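Local coordinates for extracellular solute-binding protein family 1 (Pseudothermotoga lettingae, PDB 5CI5) that probably serves as the extracellular sugar-binding component of an ABC transporter, and holds alpha-D-tagatopyranose in the crystal, at residues A[23-28]-A[53-58]; A[41-46]-A[319-324]; A[78-83]-A[307-312]; A[100-105]-A[303-308]; A[104-109]-A[127-132]. All coordinates share one frame; numbering follows the deposited sequence. Where two conformers were deposited one is given.

Contact 1. Residues A[23-28]-A[53-58]; sequences KTLTIW and ISVEVQ
Thr26 to Trp28 pair in parallel with Glu56 to Gln58. Three backbone bonds join the strands: Glu56 N to Leu25 O (2.8 Å), Ile27 N to Glu56 O (2.9 Å) and Gln58 N to Ile27 O (3.0 Å). Before the ladder, one water accepts a hydrogen bond from Leu25 N and donates one to Ser54 O. On one face, Ile27 CG2 touches both Val55 CG1 (3.7 Å) and Val57 CG2 (3.8 Å). Leu25 CD2 meets Ile53 CG2 farther along. The other face is more polar. Trp28 and Gln58 lie side by side, their ring and amide planes 55° apart. A second water bridges Trp28 NE1 and Gln58 OE1. Thr24 and Glu56 cross at about a right angle, methyl CG2 against CG (3.6 Å). Thr26 OG1, beside its own backbone N (chi1 -59°), donates to Thr24 O (3.0 Å) from above the carbonyl plane. A valine at Thr26 would probably leave the Thr24 carbonyl without this side-chain donor. The strands belong to a beta-alpha-beta unit. Its helix 37-51 covers Val55 and Val57, helix 312-322 covers Leu25 and Ile27, and helix 62-75 packs on Trp28. Strand 81-85 flanks strand 25-30.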
# COMPACT_ATOMS: atom_id res chain seq x y z
N LYS A 23 28.07 -8.76 -14.69
CA LYS A 23 27.01 -7.79 -14.44
C LYS A 23 27.06 -7.38 -12.97
O LYS A 23 27.09 -8.24 -12.09
CB LYS A 23 25.63 -8.37 -14.79
CG LYS A 23 24.45 -7.44 -14.51
CD LYS A 23 23.12 -8.19 -14.62
CE LYS A 23 21.94 -7.32 -14.18
NZ LYS A 23 20.68 -8.14 -14.07
N THR A 24 27.09 -6.08 -12.72
CA THR A 24 27.09 -5.57 -11.35
C THR A 24 25.77 -5.95 -10.69
O THR A 24 24.73 -5.89 -11.35
CB THR A 24 27.25 -4.04 -11.30
OG1 THR A 24 28.45 -3.66 -11.98
CG2 THR A 24 27.29 -3.55 -9.86
N LEU A 25 25.80 -6.33 -9.42
CA LEU A 25 24.53 -6.61 -8.71
C LEU A 25 23.63 -5.39 -8.81
O LEU A 25 24.02 -4.29 -8.44
CB LEU A 25 24.79 -6.99 -7.26
CG LEU A 25 23.60 -7.53 -6.47
CD1 LEU A 25 23.10 -8.86 -7.06
CD2 LEU A 25 23.98 -7.72 -5.01
N THR A 26 22.41 -5.59 -9.30
CA THR A 26 21.50 -4.49 -9.52
C THR A 26 20.25 -4.67 -8.66
O THR A 26 19.62 -5.74 -8.73
CB THR A 26 21.08 -4.39 -11.01
OG1 THR A 26 22.25 -4.21 -11.81
CG2 THR A 26 20.13 -3.24 -11.28
N ILE A 27 19.89 -3.63 -7.89
CA ILE A 27 18.64 -3.62 -7.14
C ILE A 27 17.71 -2.52 -7.65
O ILE A 27 18.13 -1.40 -7.88
CB ILE A 27 18.88 -3.46 -5.60
CG1 ILE A 27 17.55 -3.55 -4.83
CG2 ILE A 27 19.61 -2.16 -5.25
CD1 ILE A 27 17.71 -3.58 -3.30
N TRP A 28 16.44 -2.87 -7.85
CA TRP A 28 15.40 -1.91 -8.17
C TRP A 28 14.51 -1.71 -6.97
O TRP A 28 13.90 -2.67 -6.49
CB TRP A 28 14.56 -2.39 -9.35
CG TRP A 28 15.27 -2.28 -10.64
CD1 TRP A 28 16.59 -1.97 -10.84
CD2 TRP A 28 14.69 -2.44 -11.94
NE1 TRP A 28 16.87 -1.94 -12.20
CE2 TRP A 28 15.72 -2.22 -12.89
CE3 TRP A 28 13.40 -2.74 -12.40
CZ2 TRP A 28 15.49 -2.30 -14.26
CZ3 TRP A 28 13.19 -2.82 -13.77
CH2 TRP A 28 14.21 -2.60 -14.67
N ILE A 53 30.83 -6.14 -2.60
CA ILE A 53 30.01 -6.30 -3.78
C ILE A 53 29.50 -4.92 -4.19
O ILE A 53 28.89 -4.24 -3.39
CB ILE A 53 28.82 -7.24 -3.51
CG1 ILE A 53 29.33 -8.64 -3.22
CG2 ILE A 53 27.85 -7.26 -4.70
CD1 ILE A 53 28.29 -9.57 -2.64
N SER A 54 29.76 -4.52 -5.43
CA SER A 54 29.28 -3.25 -5.95
C SER A 54 27.79 -3.36 -6.30
O SER A 54 27.36 -4.36 -6.88
CB SER A 54 30.10 -2.83 -7.17
OG SER A 54 29.66 -1.59 -7.70
N VAL A 55 27.00 -2.35 -5.94
CA VAL A 55 25.57 -2.37 -6.24
C VAL A 55 25.12 -1.21 -7.09
O VAL A 55 25.36 -0.04 -6.78
CB VAL A 55 24.73 -2.37 -4.96
CG1 VAL A 55 23.25 -2.46 -5.29
CG2 VAL A 55 25.13 -3.54 -4.08
N GLU A 56 24.44 -1.54 -8.17
CA GLU A 56 23.79 -0.55 -9.00
C GLU A 56 22.37 -0.42 -8.50
O GLU A 56 21.65 -1.42 -8.41
CB GLU A 56 23.81 -0.97 -10.47
CG GLU A 56 25.19 -0.97 -11.15
CD GLU A 56 25.51 0.33 -11.88
OE1 GLU A 56 24.68 1.26 -11.88
OE2 GLU A 56 26.61 0.40 -12.47
N VAL A 57 21.98 0.79 -8.14
CA VAL A 57 20.66 1.06 -7.60
C VAL A 57 19.81 1.86 -8.61
O VAL A 57 20.29 2.82 -9.23
CB VAL A 57 20.74 1.86 -6.28
CG1 VAL A 57 19.32 2.18 -5.75
CG2 VAL A 57 21.56 1.12 -5.22
N GLN A 58 18.56 1.45 -8.81
CA GLN A 58 17.64 2.30 -9.55
C GLN A 58 16.35 2.45 -8.72
O GLN A 58 15.81 1.47 -8.19
CB GLN A 58 17.34 1.74 -10.95
CG GLN A 58 16.50 2.66 -11.84
CD GLN A 58 16.51 2.24 -13.30
OE1 GLN A 58 17.33 1.42 -13.72
NE2 GLN A 58 15.60 2.82 -14.10
O HOH W 1 28.27 -6.60 -8.40
O HOH W 2 19.07 -0.61 -13.57

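Contact 2. Residues A[41-46]-A[319-324]; sequences NSVIKT and AEYLTS
Tyr321 and Leu322 reach across from helix 312-322 to Val43 of helix 37-51. Both helices pack on the sheet of one lobe in this protein, whose family is consistent with a type 2 periplasmic-binding fold. Tyr321 extends its ring toward the partner helix with CG anti to the backbone N (chi1 161°). Its CE2 lies 3.8 Å from Val43 CG1. The side chains of Thr46 and Tyr321 cross at about a right angle, with Thr46 CB 3.3 Å from Tyr321 OH. Leu322 holds CG beside its backbone N (chi1 -70°), which brings CD2 to Val43 CG1 at 3.5 Å, tighter than usual for two carbons. Ile44 CD1 adds a looser touch on the same methyl. A phenylalanine in place of Tyr321 would probably leave the Val43 carbonyl without its cross-helix donor. Phe47 also meets the tyrosine ring. Val43 O sits at the ring edge, and the hydroxyl OH of Tyr321 donates to it at 2.8 Å, in the carbonyl plane and on a lone pair.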
# COMPACT_ATOMS: atom_id res chain seq x y z
N ASN A 41 20.81 5.08 0.16
CA ASN A 41 22.23 5.13 -0.20
C ASN A 41 23.13 4.71 0.97
O ASN A 41 24.03 3.88 0.80
CB ASN A 41 22.61 6.52 -0.70
CG ASN A 41 24.04 6.57 -1.21
OD1 ASN A 41 24.40 5.90 -2.18
ND2 ASN A 41 24.88 7.37 -0.55
N SER A 42 22.85 5.23 2.17
CA SER A 42 23.56 4.82 3.37
C SER A 42 23.49 3.31 3.61
O SER A 42 24.50 2.65 3.86
CB SER A 42 23.00 5.55 4.57
OG SER A 42 23.35 6.91 4.49
N VAL A 43 22.29 2.77 3.56
CA VAL A 43 22.10 1.34 3.74
C VAL A 43 22.88 0.50 2.73
O VAL A 43 23.49 -0.50 3.10
CB VAL A 43 20.59 0.98 3.65
CG1 VAL A 43 20.38 -0.52 3.59
CG2 VAL A 43 19.85 1.57 4.84
N ILE A 44 22.85 0.90 1.46
CA ILE A 44 23.50 0.13 0.41
C ILE A 44 25.02 0.27 0.53
O ILE A 44 25.74 -0.69 0.27
CB ILE A 44 22.99 0.57 -1.01
CG1 ILE A 44 21.49 0.23 -1.17
CG2 ILE A 44 23.82 -0.09 -2.11
CD1 ILE A 44 21.17 -1.22 -1.21
N LYS A 45 25.51 1.44 0.91
CA LYS A 45 26.95 1.62 1.04
C LYS A 45 27.49 0.70 2.13
O LYS A 45 28.55 0.10 1.96
CB LYS A 45 27.31 3.07 1.33
CG LYS A 45 27.16 4.04 0.15
CD LYS A 45 27.83 3.58 -1.16
CE LYS A 45 26.82 3.46 -2.29
NZ LYS A 45 27.29 2.63 -3.43
N THR A 46 26.74 0.56 3.22
CA THR A 46 27.16 -0.32 4.32
C THR A 46 27.24 -1.76 3.80
O THR A 46 28.19 -2.49 4.09
CB THR A 46 26.20 -0.19 5.51
OG1 THR A 46 26.32 1.13 6.05
CG2 THR A 46 26.50 -1.20 6.60
N ALA A 319 19.37 -9.38 -0.12
CA ALA A 319 18.03 -9.49 0.49
C ALA A 319 18.15 -9.83 1.99
O ALA A 319 17.48 -9.22 2.82
CB ALA A 319 17.20 -10.53 -0.24
N GLU A 320 19.02 -10.76 2.30
CA GLU A 320 19.29 -11.19 3.67
C GLU A 320 19.77 -10.02 4.52
O GLU A 320 19.26 -9.76 5.61
CB GLU A 320 20.32 -12.31 3.64
CG GLU A 320 20.66 -12.98 4.90
CD GLU A 320 21.71 -14.04 4.62
OE1 GLU A 320 22.90 -13.69 4.52
OE2 GLU A 320 21.32 -15.19 4.41
N TYR A 321 20.71 -9.26 3.97
CA TYR A 321 21.24 -8.10 4.67
C TYR A 321 20.14 -7.05 4.89
O TYR A 321 19.96 -6.53 6.00
CB TYR A 321 22.43 -7.50 3.91
CG TYR A 321 22.75 -6.07 4.32
CD1 TYR A 321 23.57 -5.78 5.40
CD2 TYR A 321 22.19 -5.00 3.63
CE1 TYR A 321 23.84 -4.45 5.76
CE2 TYR A 321 22.45 -3.69 3.98
CZ TYR A 321 23.27 -3.42 5.04
OH TYR A 321 23.51 -2.08 5.39
N LEU A 322 19.42 -6.72 3.83
CA LEU A 322 18.39 -5.70 3.91
C LEU A 322 17.28 -6.03 4.90
O LEU A 322 16.66 -5.12 5.45
CB LEU A 322 17.77 -5.44 2.55
CG LEU A 322 18.68 -4.74 1.54
CD1 LEU A 322 18.01 -4.67 0.22
CD2 LEU A 322 19.08 -3.34 2.03
N THR A 323 17.02 -7.32 5.12
CA THR A 323 15.94 -7.74 5.99
C THR A 323 16.51 -8.28 7.31
O THR A 323 15.83 -9.03 8.00
CB THR A 323 15.05 -8.80 5.29
OG1 THR A 323 14.93 -8.47 3.90
CG2 THR A 323 13.67 -8.82 5.90
N SER A 324 17.72 -7.86 7.66
CA SER A 324 18.34 -8.22 8.94
C SER A 324 17.86 -7.33 10.08
O SER A 324 17.35 -6.23 9.87
CB SER A 324 19.86 -8.16 8.86
OG SER A 324 20.29 -6.81 8.70

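Contact 3. Residues A[78-83]-A[307-312]; sequences GPDLAF and SSSPNK
Ser309 and Asn311 both grip the carboxylate of Asp80. Ser309 OG donates to Asp80 OD1 at 2.7 Å, on the anti side and 26° out of the carboxylate plane. Asn311 ND2 donates to Asp80 OD2 at 3.1 Å from above that plane, with the acceptor close to the plane of the amide. The two flat groups stand 78° apart. A longer, weak bond runs from Asn311 ND2 to Asp80 OD1 (3.4 Å). Two more partners come from the start of strand 25-30 and the residues before it: Lys23 forms a salt bridge with OD1, and the backbone N of Thr26 bonds OD2. With so many donors, the buried carboxylate is held against rotation and probably stays ionised. Ser309 OG also accepts from Asn311 N at 3.0 Å, which makes an ST turn. Having OG anti to the backbone N (chi1 171°) lets the one hydroxyl serve both bonds. Packing is slight: Pro310 CD rests 3.6 Å from Asp80 OD1. Lys312 NZ donates to Ser307 O at 2.8 Å. The site lies where the loop between strand 298-304 and helix 312-322 passes the start of strand 81-85. Strand 81-85 pairs with strand 25-30 and with strand 298-304.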
# COMPACT_ATOMS: atom_id res chain seq x y z
N GLY A 78 17.29 -6.33 -16.66
CA GLY A 78 17.06 -5.39 -15.57
C GLY A 78 17.66 -5.80 -14.23
O GLY A 78 18.89 -5.87 -14.11
N PRO A 79 16.82 -6.08 -13.21
CA PRO A 79 17.41 -6.24 -11.87
C PRO A 79 17.78 -7.68 -11.49
O PRO A 79 17.22 -8.67 -12.00
CB PRO A 79 16.29 -5.73 -10.97
CG PRO A 79 15.09 -6.19 -11.66
CD PRO A 79 15.35 -6.02 -13.13
N ASP A 80 18.72 -7.80 -10.55
CA ASP A 80 19.00 -9.05 -9.85
C ASP A 80 18.13 -9.19 -8.60
O ASP A 80 17.84 -10.31 -8.19
CB ASP A 80 20.47 -9.11 -9.47
CG ASP A 80 21.36 -8.96 -10.68
OD1 ASP A 80 21.17 -9.73 -11.62
OD2 ASP A 80 22.23 -8.06 -10.70
N LEU A 81 17.76 -8.06 -8.00
CA LEU A 81 16.87 -8.02 -6.84
C LEU A 81 15.90 -6.87 -7.07
O LEU A 81 16.32 -5.80 -7.46
CB LEU A 81 17.65 -7.81 -5.54
CG LEU A 81 16.88 -8.04 -4.24
CD1 LEU A 81 16.46 -9.47 -4.07
CD2 LEU A 81 17.74 -7.57 -3.05
N ALA A 82 14.60 -7.12 -6.89
CA ALA A 82 13.57 -6.11 -7.20
C ALA A 82 12.52 -6.05 -6.13
O ALA A 82 12.11 -7.07 -5.60
CB ALA A 82 12.87 -6.40 -8.54
N PHE A 83 12.09 -4.83 -5.82
CA PHE A 83 10.88 -4.61 -5.06
C PHE A 83 9.68 -5.13 -5.85
O PHE A 83 9.57 -4.89 -7.04
CB PHE A 83 10.72 -3.13 -4.76
CG PHE A 83 11.27 -2.71 -3.42
CD1 PHE A 83 12.60 -2.96 -3.07
CD2 PHE A 83 10.44 -2.06 -2.51
CE1 PHE A 83 13.08 -2.58 -1.83
CE2 PHE A 83 10.92 -1.69 -1.27
CZ PHE A 83 12.23 -1.95 -0.92
N SER A 307 14.22 -15.05 -12.22
CA SER A 307 14.76 -16.32 -12.63
C SER A 307 15.82 -16.14 -13.73
O SER A 307 16.67 -17.02 -13.92
CB SER A 307 13.63 -17.21 -13.12
OG SER A 307 12.99 -16.56 -14.21
N SER A 308 15.79 -15.02 -14.44
CA SER A 308 16.77 -14.75 -15.49
C SER A 308 18.06 -14.09 -14.98
O SER A 308 18.99 -13.86 -15.78
CB SER A 308 16.15 -13.88 -16.57
OG SER A 308 15.18 -14.64 -17.29
N SER A 309 18.14 -13.80 -13.69
CA SER A 309 19.32 -13.14 -13.16
C SER A 309 20.55 -14.05 -13.17
O SER A 309 20.48 -15.22 -12.75
CB SER A 309 19.07 -12.66 -11.73
OG SER A 309 20.28 -12.21 -11.15
N PRO A 310 21.70 -13.50 -13.61
CA PRO A 310 22.97 -14.23 -13.50
C PRO A 310 23.65 -14.10 -12.13
O PRO A 310 24.74 -14.64 -11.95
CB PRO A 310 23.83 -13.57 -14.58
CG PRO A 310 23.37 -12.17 -14.60
CD PRO A 310 21.89 -12.18 -14.22
N ASN A 311 23.01 -13.38 -11.20
CA ASN A 311 23.62 -13.04 -9.92
C ASN A 311 22.74 -13.47 -8.74
O ASN A 311 22.55 -12.71 -7.80
CB ASN A 311 23.88 -11.54 -9.82
CG ASN A 311 24.88 -11.05 -10.85
OD1 ASN A 311 25.94 -11.63 -11.02
ND2 ASN A 311 24.55 -9.95 -11.51
N LYS A 312 22.20 -14.67 -8.81
CA LYS A 312 21.16 -15.04 -7.87
C LYS A 312 21.63 -15.22 -6.44
O LYS A 312 20.90 -14.93 -5.50
CB LYS A 312 20.48 -16.33 -8.32
CG LYS A 312 19.78 -16.15 -9.62
CD LYS A 312 19.16 -17.47 -10.06
CE LYS A 312 18.30 -17.26 -11.26
NZ LYS A 312 17.79 -18.55 -11.83

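Contact 4. Residues A[100-105]-A[303-308]; sequences EPMEEH and LVIPSS
Glu100 and Ile305 meet through flat peptide groups, not rings. The N-H of Glu100 points at the end of the Ile305 carbonyl, with Glu100 N 2.7 Å from Ile305 O and a C=O...N angle of 172°. A water accepts from Ile305 N (2.8 Å) and lies 2.8 Å from Glu100 O, to which it can donate. In one of its two conformers, the selenomethionine at Met102 has SE 3.6 Å from Leu303 O, a tentative contact. Glu100 CB packs on Ile305 CG2 at 4.0 Å. Beyond it the glutamate chain bends at chi2 (79°) and carries its carboxylate to a salt bridge with Lys312. Ser307 hydroxyl turns instead to the Gly97 carbonyl. Helix 312-322 closes over the side chains of Met102 and Ile305. Strand 81-85 packs on Leu303 and Ile305. The side chain of Val304 is about 13 Å from the bound alpha-D-tagatopyranose. Chemically, the segment leading into helix 103-108 is fastened to the end of strand 298-304 mainly by main-chain polarity. One straight bond and one water satisfy the buried N-H and C=O groups of Ile305, with slight apolar packing beside them.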
# COMPACT_ATOMS: atom_id res chain seq x y z
N GLU A 100 12.77 -16.53 -9.31
CA GLU A 100 13.52 -17.61 -8.64
C GLU A 100 12.83 -17.99 -7.33
O GLU A 100 12.47 -17.11 -6.56
CB GLU A 100 14.95 -17.13 -8.36
CG GLU A 100 15.86 -18.16 -7.71
CD GLU A 100 16.40 -19.19 -8.67
OE1 GLU A 100 16.05 -19.19 -9.88
OE2 GLU A 100 17.22 -20.01 -8.21
N PRO A 101 12.62 -19.29 -7.08
CA PRO A 101 12.05 -19.68 -5.79
C PRO A 101 12.99 -19.33 -4.64
O PRO A 101 14.22 -19.33 -4.81
CB PRO A 101 11.86 -21.20 -5.90
CG PRO A 101 12.89 -21.61 -6.89
CD PRO A 101 12.96 -20.48 -7.89
N MSE A 102 12.43 -19.00 -3.49
CA MSE A 102 13.26 -18.68 -2.32
C MSE A 102 12.98 -19.66 -1.14
O MSE A 102 13.36 -19.38 -0.01
CB MSE A 102 13.06 -17.18 -1.94
CG MSE A 102 13.70 -16.16 -2.99
SE MSE A 102 13.13 -14.24 -2.99
CE MSE A 102 14.25 -13.62 -1.53
N GLU A 103 12.38 -20.83 -1.40
CA GLU A 103 12.13 -21.81 -0.34
C GLU A 103 13.40 -22.27 0.35
O GLU A 103 13.47 -22.30 1.58
CB GLU A 103 11.44 -23.06 -0.88
CG GLU A 103 9.95 -23.00 -0.90
CD GLU A 103 9.32 -22.56 0.42
OE1 GLU A 103 8.54 -21.61 0.36
OE2 GLU A 103 9.56 -23.13 1.50
N GLU A 104 14.40 -22.66 -0.43
CA GLU A 104 15.62 -23.16 0.17
C GLU A 104 16.30 -22.08 1.01
O GLU A 104 16.69 -22.32 2.15
CB GLU A 104 16.57 -23.67 -0.89
CG GLU A 104 17.94 -23.97 -0.30
CD GLU A 104 18.66 -25.01 -1.07
OE1 GLU A 104 18.85 -24.82 -2.28
OE2 GLU A 104 19.04 -26.03 -0.46
N HIS A 105 16.42 -20.88 0.46
CA HIS A 105 17.02 -19.82 1.26
C HIS A 105 16.24 -19.52 2.55
O HIS A 105 16.83 -19.28 3.60
CB HIS A 105 17.17 -18.57 0.42
CG HIS A 105 18.42 -18.56 -0.41
ND1 HIS A 105 18.39 -18.27 -1.76
CD2 HIS A 105 19.71 -18.78 -0.09
CE1 HIS A 105 19.63 -18.32 -2.23
NE2 HIS A 105 20.44 -18.63 -1.24
N LEU A 303 11.07 -8.40 -1.59
CA LEU A 303 12.24 -8.50 -2.43
C LEU A 303 12.16 -9.81 -3.22
O LEU A 303 11.95 -10.88 -2.64
CB LEU A 303 13.52 -8.46 -1.59
CG LEU A 303 13.64 -7.27 -0.67
CD1 LEU A 303 14.80 -7.44 0.29
CD2 LEU A 303 13.81 -6.00 -1.48
N VAL A 304 12.30 -9.71 -4.53
CA VAL A 304 12.24 -10.89 -5.41
C VAL A 304 13.49 -10.95 -6.29
O VAL A 304 14.12 -9.94 -6.54
CB VAL A 304 10.98 -10.91 -6.31
CG1 VAL A 304 9.73 -10.76 -5.45
CG2 VAL A 304 11.02 -9.84 -7.39
N ILE A 305 13.82 -12.16 -6.73
CA ILE A 305 14.99 -12.42 -7.58
C ILE A 305 14.51 -12.99 -8.90
O ILE A 305 13.95 -14.08 -8.91
CB ILE A 305 15.95 -13.41 -6.90
CG1 ILE A 305 16.48 -12.81 -5.59
CG2 ILE A 305 17.10 -13.77 -7.85
CD1 ILE A 305 17.24 -13.79 -4.76
N PRO A 306 14.73 -12.27 -10.01
CA PRO A 306 14.26 -12.80 -11.29
C PRO A 306 14.97 -14.11 -11.64
O PRO A 306 16.17 -14.25 -11.40
CB PRO A 306 14.59 -11.68 -12.29
CG PRO A 306 14.60 -10.44 -11.44
CD PRO A 306 15.26 -10.91 -10.17
N SER A 307 14.22 -15.05 -12.22
CA SER A 307 14.76 -16.32 -12.63
C SER A 307 15.82 -16.14 -13.73
O SER A 307 16.67 -17.02 -13.92
CB SER A 307 13.63 -17.21 -13.12
OG SER A 307 12.99 -16.56 -14.21
N SER A 308 15.79 -15.02 -14.44
CA SER A 308 16.77 -14.75 -15.49
C SER A 308 18.06 -14.09 -14.98
O SER A 308 18.99 -13.86 -15.78
CB SER A 308 16.15 -13.88 -16.57
OG SER A 308 15.18 -14.64 -17.29
O HOH W 3 12.16 -14.34 -6.18

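Contact 5. Residues A[104-109]-A[127-132]; sequences EHLKNW and KIRYGL
Leu106 crosses Arg129 at a slant and lays methyl CD1 over one face of its guanidinium, toward the rim. The same methyl touches the arginine stem, with Leu106 CD1 3.7 Å from Arg129 CB and 3.8 Å from NE. Arg129 bends at chi3 (-71°), which folds the guanidinium back along the leucine. The polar end has partners beyond the two segments: Arg129 NE forms a salt bridge with Glu103, and the guanidinium makes a cation-pi contact with Trp120. The other branch of Leu106, CD2, faces Leu132 CD1 at 4.1 Å. Trp109 comes to Leu132 at about a right angle. Its ring has Leu132 CD2 over one face, and its CZ3 lies 3.7 Å from Leu132 CD1. The indole reaches there because CG is anti to the backbone N (chi1 -177°). Gly131 O, near Leu106 CD1, is buried here and finds no hydrogen-bond partner in the model. No hydrogen bond links the two segments; they meet by van der Waals packing, part of it on the arginine. It sets the last turn of helix 103-108 and the residue after it against the start of strand 128-138. Helix 312-322 closes the side, through Trp316 on Leu106 and Glu320 on Trp109. Strand 298-304 pairs with Leu132.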
# COMPACT_ATOMS: atom_id res chain seq x y z
N GLU A 104 14.40 -22.66 -0.43
CA GLU A 104 15.62 -23.16 0.17
C GLU A 104 16.30 -22.08 1.01
O GLU A 104 16.69 -22.32 2.15
CB GLU A 104 16.57 -23.67 -0.89
CG GLU A 104 17.94 -23.97 -0.30
CD GLU A 104 18.66 -25.01 -1.07
OE1 GLU A 104 18.85 -24.82 -2.28
OE2 GLU A 104 19.04 -26.03 -0.46
N HIS A 105 16.42 -20.88 0.46
CA HIS A 105 17.02 -19.82 1.26
C HIS A 105 16.24 -19.52 2.55
O HIS A 105 16.83 -19.28 3.60
CB HIS A 105 17.17 -18.57 0.42
CG HIS A 105 18.42 -18.56 -0.41
ND1 HIS A 105 18.39 -18.27 -1.76
CD2 HIS A 105 19.71 -18.78 -0.09
CE1 HIS A 105 19.63 -18.32 -2.23
NE2 HIS A 105 20.44 -18.63 -1.24
N LEU A 106 14.90 -19.50 2.47
CA LEU A 106 14.10 -19.12 3.61
C LEU A 106 14.16 -20.22 4.67
O LEU A 106 14.15 -19.94 5.87
CB LEU A 106 12.66 -18.84 3.21
CG LEU A 106 12.52 -17.55 2.42
CD1 LEU A 106 11.11 -17.49 1.84
CD2 LEU A 106 12.80 -16.32 3.28
N LYS A 107 14.24 -21.46 4.22
CA LYS A 107 14.38 -22.57 5.15
C LYS A 107 15.68 -22.46 5.95
O LYS A 107 15.74 -22.89 7.09
CB LYS A 107 14.32 -23.91 4.41
CG LYS A 107 14.41 -25.12 5.31
CD LYS A 107 13.12 -25.95 5.26
CE LYS A 107 12.98 -26.84 6.49
NZ LYS A 107 11.56 -26.86 6.98
N ASN A 108 16.72 -21.88 5.35
CA ASN A 108 18.02 -21.80 6.03
C ASN A 108 18.28 -20.44 6.68
O ASN A 108 19.34 -20.23 7.25
CB ASN A 108 19.15 -22.09 5.04
CG ASN A 108 19.21 -23.56 4.64
OD1 ASN A 108 19.00 -24.45 5.46
ND2 ASN A 108 19.47 -23.80 3.36
N TRP A 109 17.33 -19.52 6.57
CA TRP A 109 17.55 -18.16 7.08
C TRP A 109 17.03 -17.97 8.50
O TRP A 109 15.87 -18.29 8.77
CB TRP A 109 16.87 -17.15 6.15
CG TRP A 109 17.10 -15.71 6.55
CD1 TRP A 109 18.30 -15.14 6.87
CD2 TRP A 109 16.12 -14.67 6.64
NE1 TRP A 109 18.12 -13.81 7.18
CE2 TRP A 109 16.80 -13.49 7.03
CE3 TRP A 109 14.74 -14.62 6.44
CZ2 TRP A 109 16.14 -12.28 7.22
CZ3 TRP A 109 14.09 -13.42 6.62
CH2 TRP A 109 14.79 -12.27 7.02
N LYS A 127 2.22 -23.01 -3.06
CA LYS A 127 2.89 -23.37 -1.80
C LYS A 127 4.38 -23.13 -1.83
O LYS A 127 5.11 -23.63 -0.98
CB LYS A 127 2.57 -24.82 -1.44
CG LYS A 127 1.09 -25.10 -1.38
CD LYS A 127 0.41 -24.28 -0.30
CE LYS A 127 -1.08 -24.59 -0.25
NZ LYS A 127 -1.73 -23.95 0.91
N ILE A 128 4.85 -22.35 -2.80
CA ILE A 128 6.25 -21.99 -2.85
C ILE A 128 6.38 -20.48 -2.65
O ILE A 128 5.64 -19.71 -3.24
CB ILE A 128 6.86 -22.42 -4.18
CG1 ILE A 128 6.81 -23.96 -4.29
CG2 ILE A 128 8.31 -21.96 -4.30
CD1 ILE A 128 6.89 -24.43 -5.64
N ARG A 129 7.31 -20.09 -1.78
CA ARG A 129 7.56 -18.66 -1.55
C ARG A 129 8.54 -18.14 -2.59
O ARG A 129 9.62 -18.70 -2.78
CB ARG A 129 8.07 -18.45 -0.13
CG ARG A 129 6.98 -18.69 0.92
CD ARG A 129 7.50 -18.68 2.35
NE ARG A 129 8.30 -19.85 2.65
CZ ARG A 129 8.77 -20.14 3.86
NH1 ARG A 129 8.52 -19.35 4.89
NH2 ARG A 129 9.48 -21.23 4.04
N TYR A 130 8.15 -17.03 -3.23
CA TYR A 130 8.92 -16.38 -4.28
C TYR A 130 9.31 -14.94 -3.95
O TYR A 130 9.78 -14.21 -4.84
CB TYR A 130 8.11 -16.37 -5.58
CG TYR A 130 8.05 -17.72 -6.29
CD1 TYR A 130 6.98 -18.58 -6.11
CD2 TYR A 130 9.07 -18.11 -7.14
CE1 TYR A 130 6.92 -19.79 -6.75
CE2 TYR A 130 9.01 -19.32 -7.80
CZ TYR A 130 7.93 -20.16 -7.60
OH TYR A 130 7.88 -21.37 -8.27
N GLY A 131 9.10 -14.51 -2.71
CA GLY A 131 9.56 -13.22 -2.27
C GLY A 131 9.81 -13.15 -0.78
O GLY A 131 9.30 -13.98 0.00
N LEU A 132 10.62 -12.18 -0.39
CA LEU A 132 10.93 -11.93 1.02
C LEU A 132 10.30 -10.59 1.41
O LEU A 132 10.80 -9.56 0.99
CB LEU A 132 12.44 -11.89 1.26
CG LEU A 132 12.88 -11.48 2.68
CD1 LEU A 132 12.12 -12.26 3.76
CD2 LEU A 132 14.38 -11.65 2.80

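From the N terminus, contact 1 closes first, a short loop across the first beta-alpha-beta unit. Contact 2 opens within that loop, on helix 37-51, and ends far along the chain at 319-324, so contacts 1 and 2 cross. Contacts 3, 4 and 5 all fall between the ends of contact 2. Contact 5 closes a short loop from helix 103-108 to strand 128-138, within the span of contact 3, and begins on the stretch contact 4 starts from. Contacts 3 and 4 end on the same stretch, around Ser307 and Ser308. Contacts 1, 3, 4 and 5 reach one mixed sheet. Strands 25-30, 81-85, 298-304 and 128-138 are neighbours there in turn, and helices 37-51 and 312-322 of contact 2 pack on it.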